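Local coordinates for protein Baccell_00875 (Bacteroides cellulosilyticus DSM 14838, PDB 5NO8) that probably acts as a polysaccharide lyase that removes rhamnose caps linked to glucuronic acid on complex arabinogalactan proteins, at residues S138-Y152 with Q213-L227. Numbering follows the deposited sequence.
Sequences SLYDVAVYTPFNDNY and QTRGIIALDLPDLLL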
loop_
_atom_site.group_PDB
_atom_site.type_symbol
_atom_site.label_atom_id
_atom_site.label_comp_id
_atom_site.label_asym_id
_atom_site.label_seq_id
_atom_site.Cartn_x
_atom_site.Cartn_y
_atom_site.Cartn_z
ATOM N N SER A 138 34.129 -4.448 6.530
ATOM C CA SER A 138 32.948 -4.190 5.718
ATOM C C SER A 138 31.726 -4.428 6.595
ATOM O O SER A 138 31.697 -5.380 7.370
ATOM C CB SER A 138 32.918 -5.073 4.495
ATOM O OG SER A 138 33.993 -4.786 3.618
ATOM N N LEU A 139 30.771 -3.523 6.561
ATOM C CA LEU A 139 29.533 -3.685 7.315
ATOM C C LEU A 139 28.413 -3.872 6.308
ATOM O O LEU A 139 28.278 -3.053 5.397
ATOM C CB LEU A 139 29.224 -2.450 8.178
ATOM C CG LEU A 139 30.317 -2.087 9.220
ATOM C CD1 LEU A 139 29.893 -0.903 10.078
ATOM C CD2 LEU A 139 30.653 -3.306 10.081
ATOM N N TYR A 140 27.631 -4.930 6.478
ATOM C CA TYR A 140 26.500 -5.197 5.642
ATOM C C TYR A 140 25.239 -5.230 6.500
ATOM O O TYR A 140 25.289 -5.565 7.695
ATOM C CB TYR A 140 26.681 -6.536 4.965
ATOM C CG TYR A 140 27.815 -6.629 4.001
ATOM C CD1 TYR A 140 27.640 -6.267 2.659
ATOM C CD2 TYR A 140 29.072 -7.061 4.390
ATOM C CE1 TYR A 140 28.665 -6.388 1.757
ATOM C CE2 TYR A 140 30.116 -7.169 3.483
ATOM C CZ TYR A 140 29.895 -6.813 2.164
ATOM O OH TYR A 140 30.893 -6.945 1.245
ATOM N N ASP A 141 24.092 -4.918 5.890
ATOM C CA ASP A 141 22.805 -4.952 6.598
ATOM C C ASP A 141 22.891 -4.192 7.923
ATOM O O ASP A 141 22.609 -4.712 9.009
ATOM C CB ASP A 141 22.335 -6.398 6.775
ATOM C CG ASP A 141 21.624 -6.924 5.531
ATOM O OD1 ASP A 141 21.955 -6.423 4.418
ATOM O OD2 ASP A 141 20.703 -7.779 5.665
ATOM N N VAL A 142 23.287 -2.952 7.779
ATOM C CA VAL A 142 23.415 -2.007 8.886
ATOM C C VAL A 142 22.057 -1.303 9.003
ATOM O O VAL A 142 21.565 -0.763 8.018
ATOM C CB VAL A 142 24.489 -0.937 8.597
ATOM C CG1 VAL A 142 24.648 -0.002 9.804
ATOM C CG2 VAL A 142 25.800 -1.596 8.204
ATOM N N ALA A 143 21.454 -1.328 10.188
ATOM C CA ALA A 143 20.120 -0.732 10.353
ATOM C C ALA A 143 19.899 -0.204 11.751
ATOM O O ALA A 143 20.501 -0.682 12.693
ATOM C CB ALA A 143 19.024 -1.721 9.972
ATOM N N VAL A 144 19.064 0.836 11.849
ATOM C CA VAL A 144 18.660 1.396 13.125
ATOM C C VAL A 144 17.162 1.115 13.263
ATOM O O VAL A 144 16.365 1.410 12.352
ATOM C CB VAL A 144 18.935 2.905 13.190
ATOM C CG1 VAL A 144 18.418 3.526 14.492
ATOM C CG2 VAL A 144 20.407 3.191 13.021
ATOM N N TYR A 145 16.754 0.567 14.407
ATOM C CA TYR A 145 15.328 0.403 14.678
ATOM C C TYR A 145 14.642 1.752 14.867
ATOM O O TYR A 145 15.132 2.613 15.600
ATOM C CB TYR A 145 15.101 -0.448 15.922
ATOM C CG TYR A 145 15.560 -1.850 15.799
ATOM C CD1 TYR A 145 14.989 -2.706 14.866
ATOM C CD2 TYR A 145 16.548 -2.346 16.626
ATOM C CE1 TYR A 145 15.399 -4.027 14.751
ATOM C CE2 TYR A 145 16.961 -3.652 16.534
ATOM C CZ TYR A 145 16.375 -4.508 15.621
ATOM O OH TYR A 145 16.813 -5.815 15.553
ATOM N N THR A 146 13.504 1.923 14.180
ATOM C CA THR A 146 12.666 3.118 14.287
ATOM C C THR A 146 11.234 2.595 14.409
ATOM O O THR A 146 10.482 2.564 13.418
ATOM C CB THR A 146 12.834 4.079 13.091
ATOM O OG1 THR A 146 12.499 3.390 11.883
ATOM C CG2 THR A 146 14.249 4.647 13.020
ATOM N N PRO A 147 10.860 2.127 15.609
ATOM C CA PRO A 147 9.603 1.382 15.774
ATOM C C PRO A 147 8.392 2.301 15.836
ATOM O O PRO A 147 7.733 2.390 16.857
ATOM C CB PRO A 147 9.823 0.599 17.064
ATOM C CG PRO A 147 10.769 1.449 17.840
ATOM C CD PRO A 147 11.679 2.081 16.828
ATOM N N PHE A 148 8.106 2.955 14.714
ATOM C CA PHE A 148 6.925 3.838 14.585
ATOM C C PHE A 148 5.665 3.036 14.912
ATOM O O PHE A 148 5.554 1.841 14.562
ATOM C CB PHE A 148 6.809 4.437 13.179
ATOM C CG PHE A 148 7.867 5.443 12.842
ATOM C CD1 PHE A 148 7.734 6.770 13.227
ATOM C CD2 PHE A 148 8.984 5.066 12.098
ATOM C CE1 PHE A 148 8.710 7.715 12.906
ATOM C CE2 PHE A 148 9.966 5.994 11.790
ATOM C CZ PHE A 148 9.832 7.310 12.194
ATOM N N ASN A 149 4.708 3.709 15.564
ATOM C CA ASN A 149 3.515 3.062 16.136
ATOM C C ASN A 149 2.430 2.891 15.073
ATOM O O ASN A 149 1.403 3.573 15.094
ATOM C CB ASN A 149 3.038 3.898 17.346
ATOM C CG ASN A 149 2.208 3.110 18.336
ATOM O OD1 ASN A 149 2.094 1.898 18.258
ATOM N ND2 ASN A 149 1.621 3.830 19.305
ATOM N N ASP A 150 2.718 2.022 14.107
ATOM C CA ASP A 150 1.891 1.802 12.926
ATOM C C ASP A 150 1.290 0.414 13.082
ATOM O O ASP A 150 1.897 -0.623 12.748
ATOM C CB ASP A 150 2.723 1.918 11.641
ATOM C CG ASP A 150 1.869 1.923 10.370
ATOM O OD1 ASP A 150 0.735 1.353 10.365
ATOM O OD2 ASP A 150 2.328 2.523 9.356
ATOM N N ASN A 151 0.096 0.385 13.655
ATOM C CA ASN A 151 -0.610 -0.861 13.894
ATOM C C ASN A 151 -2.097 -0.551 14.140
ATOM O O ASN A 151 -2.472 0.612 14.242
ATOM C CB ASN A 151 0.036 -1.641 15.051
ATOM C CG ASN A 151 0.293 -0.774 16.256
ATOM O OD1 ASN A 151 -0.653 -0.400 16.938
ATOM N ND2 ASN A 151 1.583 -0.427 16.510
ATOM N N TYR A 152 -2.906 -1.603 14.179
ATOM C CA TYR A 152 -4.350 -1.515 14.076
ATOM C C TYR A 152 -5.035 -2.229 15.239
ATOM O O TYR A 152 -5.674 -3.255 15.032
ATOM C CB TYR A 152 -4.809 -2.169 12.768
ATOM C CG TYR A 152 -4.261 -1.582 11.474
ATOM C CD1 TYR A 152 -4.157 -0.199 11.285
ATOM C CD2 TYR A 152 -3.944 -2.424 10.400
ATOM C CE1 TYR A 152 -3.686 0.334 10.074
ATOM C CE2 TYR A 152 -3.492 -1.905 9.190
ATOM C CZ TYR A 152 -3.346 -0.544 9.026
ATOM O OH TYR A 152 -2.884 -0.034 7.797
ATOM N N GLN A 213 -2.770 -7.271 11.960
ATOM C CA GLN A 213 -3.166 -6.126 12.770
ATOM C C GLN A 213 -2.008 -5.224 13.200
ATOM O O GLN A 213 -2.198 -4.285 13.975
ATOM C CB GLN A 213 -3.898 -6.600 14.037
ATOM C CG GLN A 213 -4.921 -7.709 13.859
ATOM C CD GLN A 213 -5.999 -7.368 12.851
ATOM O OE1 GLN A 213 -6.283 -6.198 12.585
ATOM N NE2 GLN A 213 -6.619 -8.398 12.301
ATOM N N THR A 214 -0.807 -5.506 12.690
ATOM C CA THR A 214 0.337 -4.679 12.971
ATOM C C THR A 214 1.253 -4.642 11.780
ATOM O O THR A 214 1.399 -5.647 11.128
ATOM C CB THR A 214 1.134 -5.215 14.162
ATOM O OG1 THR A 214 2.257 -4.362 14.376
ATOM C CG2 THR A 214 1.637 -6.650 13.958
ATOM N N ARG A 215 1.892 -3.500 11.558
ATOM C CA ARG A 215 2.859 -3.383 10.496
ATOM C C ARG A 215 4.178 -4.017 10.904
ATOM O O ARG A 215 5.040 -4.274 10.064
ATOM C CB ARG A 215 3.050 -1.943 10.112
ATOM C CG ARG A 215 3.729 -1.769 8.768
ATOM C CD ARG A 215 3.459 -0.420 8.214
ATOM N NE ARG A 215 4.224 -0.184 7.000
ATOM C CZ ARG A 215 4.401 1.013 6.474
ATOM N NH1 ARG A 215 3.858 2.107 7.047
ATOM N NH2 ARG A 215 5.131 1.129 5.368
ATOM N N GLY A 216 4.343 -4.284 12.197
ATOM C CA GLY A 216 5.571 -4.811 12.713
ATOM C C GLY A 216 6.527 -3.698 13.122
ATOM O O GLY A 216 6.122 -2.560 13.372
ATOM N N ILE A 217 7.791 -4.069 13.250
ATOM C CA ILE A 217 8.845 -3.182 13.728
ATOM C C ILE A 217 9.714 -2.768 12.553
ATOM O O ILE A 217 10.339 -3.605 11.956
ATOM C CB ILE A 217 9.729 -3.853 14.786
ATOM C CG1 ILE A 217 8.892 -4.311 15.998
ATOM C CG2 ILE A 217 10.866 -2.927 15.233
ATOM C CD1 ILE A 217 8.117 -3.230 16.700
ATOM N N ILE A 218 9.760 -1.479 12.285
ATOM C CA ILE A 218 10.529 -0.918 11.151
ATOM C C ILE A 218 11.994 -0.727 11.554
ATOM O O ILE A 218 12.273 -0.222 12.637
ATOM C CB ILE A 218 9.921 0.423 10.709
ATOM C CG1 ILE A 218 8.502 0.191 10.140
ATOM C CG2 ILE A 218 10.823 1.148 9.714
ATOM C CD1 ILE A 218 7.579 1.372 10.250
ATOM N N ALA A 219 12.918 -1.134 10.676
ATOM C CA ALA A 219 14.336 -0.829 10.789
ATOM C C ALA A 219 14.783 -0.095 9.521
ATOM O O ALA A 219 14.521 -0.560 8.421
ATOM C CB ALA A 219 15.166 -2.090 10.974
ATOM N N LEU A 220 15.397 1.061 9.677
ATOM C CA LEU A 220 15.892 1.818 8.523
ATOM C C LEU A 220 17.319 1.353 8.184
ATOM O O LEU A 220 18.209 1.384 9.053
ATOM C CB LEU A 220 15.836 3.316 8.810
ATOM C CG LEU A 220 14.433 3.869 9.104
ATOM C CD1 LEU A 220 14.490 5.368 9.229
ATOM C CD2 LEU A 220 13.367 3.496 8.067
ATOM N N ASP A 221 17.535 0.961 6.926
ATOM C CA ASP A 221 18.820 0.457 6.469
ATOM C C ASP A 221 19.739 1.551 5.965
ATOM O O ASP A 221 19.369 2.328 5.095
ATOM C CB ASP A 221 18.639 -0.562 5.345
ATOM C CG ASP A 221 17.852 -1.777 5.770
ATOM O OD1 ASP A 221 18.170 -2.359 6.834
ATOM O OD2 ASP A 221 16.924 -2.169 5.042
ATOM N N LEU A 222 20.941 1.584 6.509
ATOM C CA LEU A 222 22.002 2.446 6.044
ATOM C C LEU A 222 22.645 1.779 4.818
ATOM O O LEU A 222 22.438 0.570 4.572
ATOM C CB LEU A 222 23.070 2.633 7.150
ATOM C CG LEU A 222 22.703 3.609 8.253
ATOM C CD1 LEU A 222 21.541 3.125 9.091
ATOM C CD2 LEU A 222 23.935 3.912 9.122
ATOM N N PRO A 223 23.444 2.541 4.054
ATOM C CA PRO A 223 24.232 1.885 3.028
ATOM C C PRO A 223 25.162 0.827 3.611
ATOM O O PRO A 223 25.581 0.941 4.780
ATOM C CB PRO A 223 25.059 3.036 2.415
ATOM C CG PRO A 223 24.339 4.280 2.830
ATOM C CD PRO A 223 23.788 3.969 4.175
ATOM N N ASP A 224 25.490 -0.188 2.817
ATOM C CA ASP A 224 26.591 -1.059 3.187
ATOM C C ASP A 224 27.873 -0.210 3.191
ATOM O O ASP A 224 28.019 0.701 2.378
ATOM C CB ASP A 224 26.680 -2.260 2.252
ATOM C CG ASP A 224 25.493 -3.243 2.420
ATOM O OD1 ASP A 224 24.804 -3.358 3.483
ATOM O OD2 ASP A 224 25.258 -3.987 1.441
ATOM N N LEU A 225 28.774 -0.488 4.127
ATOM C CA LEU A 225 29.905 0.400 4.419
ATOM C C LEU A 225 31.222 -0.375 4.339
ATOM O O LEU A 225 31.270 -1.614 4.526
ATOM C CB LEU A 225 29.784 1.016 5.829
ATOM C CG LEU A 225 28.506 1.766 6.205
ATOM C CD1 LEU A 225 28.453 2.181 7.658
ATOM C CD2 LEU A 225 28.386 2.971 5.300
ATOM N N LEU A 226 32.280 0.370 4.053
ATOM C CA LEU A 226 33.637 -0.143 4.158
ATOM C C LEU A 226 34.387 0.902 4.968
ATOM O O LEU A 226 34.467 2.051 4.528
ATOM C CB LEU A 226 34.247 -0.328 2.765
ATOM C CG LEU A 226 35.671 -0.881 2.668
ATOM C CD1 LEU A 226 35.880 -2.115 3.451
ATOM C CD2 LEU A 226 36.024 -1.182 1.221
ATOM N N LEU A 227 34.891 0.520 6.148
ATOM C CA LEU A 227 35.543 1.472 7.035
ATOM C C LEU A 227 36.962 1.033 7.302
ATOM O O LEU A 227 37.180 -0.038 7.834
ATOM C CB LEU A 227 34.797 1.613 8.348
ATOM C CG LEU A 227 33.376 2.148 8.260
ATOM C CD1 LEU A 227 32.770 2.112 9.646
ATOM C CD2 LEU A 227 33.379 3.541 7.653
HETATM O O HOH W 1 23.858 -6.155 2.566
HETATM O O HOH W 2 23.320 -1.867 5.143
HETATM O O HOH W 3 7.446 -0.102 13.640
HETATM O O HOH W 4 3.737 -1.335 14.567
#
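Asp150 and Arg215 meet where two antiparallel strands have given way to loops, an example of a salt bridge reinforcing backbone bonds that carry on past strand ends. With CG of Asp150 anti to its own N (chi1 -171°), the carboxylate sits beside the Arg215 chain, whose NH1 reaches OD2 at 2.8 Å from above the carboxylate plane, yet within the guanidinium plane. Arg215 N also binds Asp150 O at 3.1 Å. Thr165 O accepts from NH1, Thr165 N donates to OD2, and Asp608 takes NH2. An alanine in place of Asp150 would probably leave NH1 without its carboxylate mate and Thr165 N without its acceptor.

Broken strand 137-145 lies between strand 75-81 and strands 217-221 and 225-227; strand 232-242 of another sheet packs on Thr146 and Leu222. CG of Leu220 meets Thr146 OG1, a buried hydroxyl without a polar partner, at 3.4 Å. At the corner, Asp224 OD1 accepts from Asp141 N at 3.0 Å, and OD2 lies at the Tyr140 ring edge. A water links Asp141 OD1, also bonded by Tyr663, to Asp224 OD2; Lys664, salt-bridged to Asp141 OD2, probably offsets the like charges. Polar side chains thus hold the strand corner and the loops beyond.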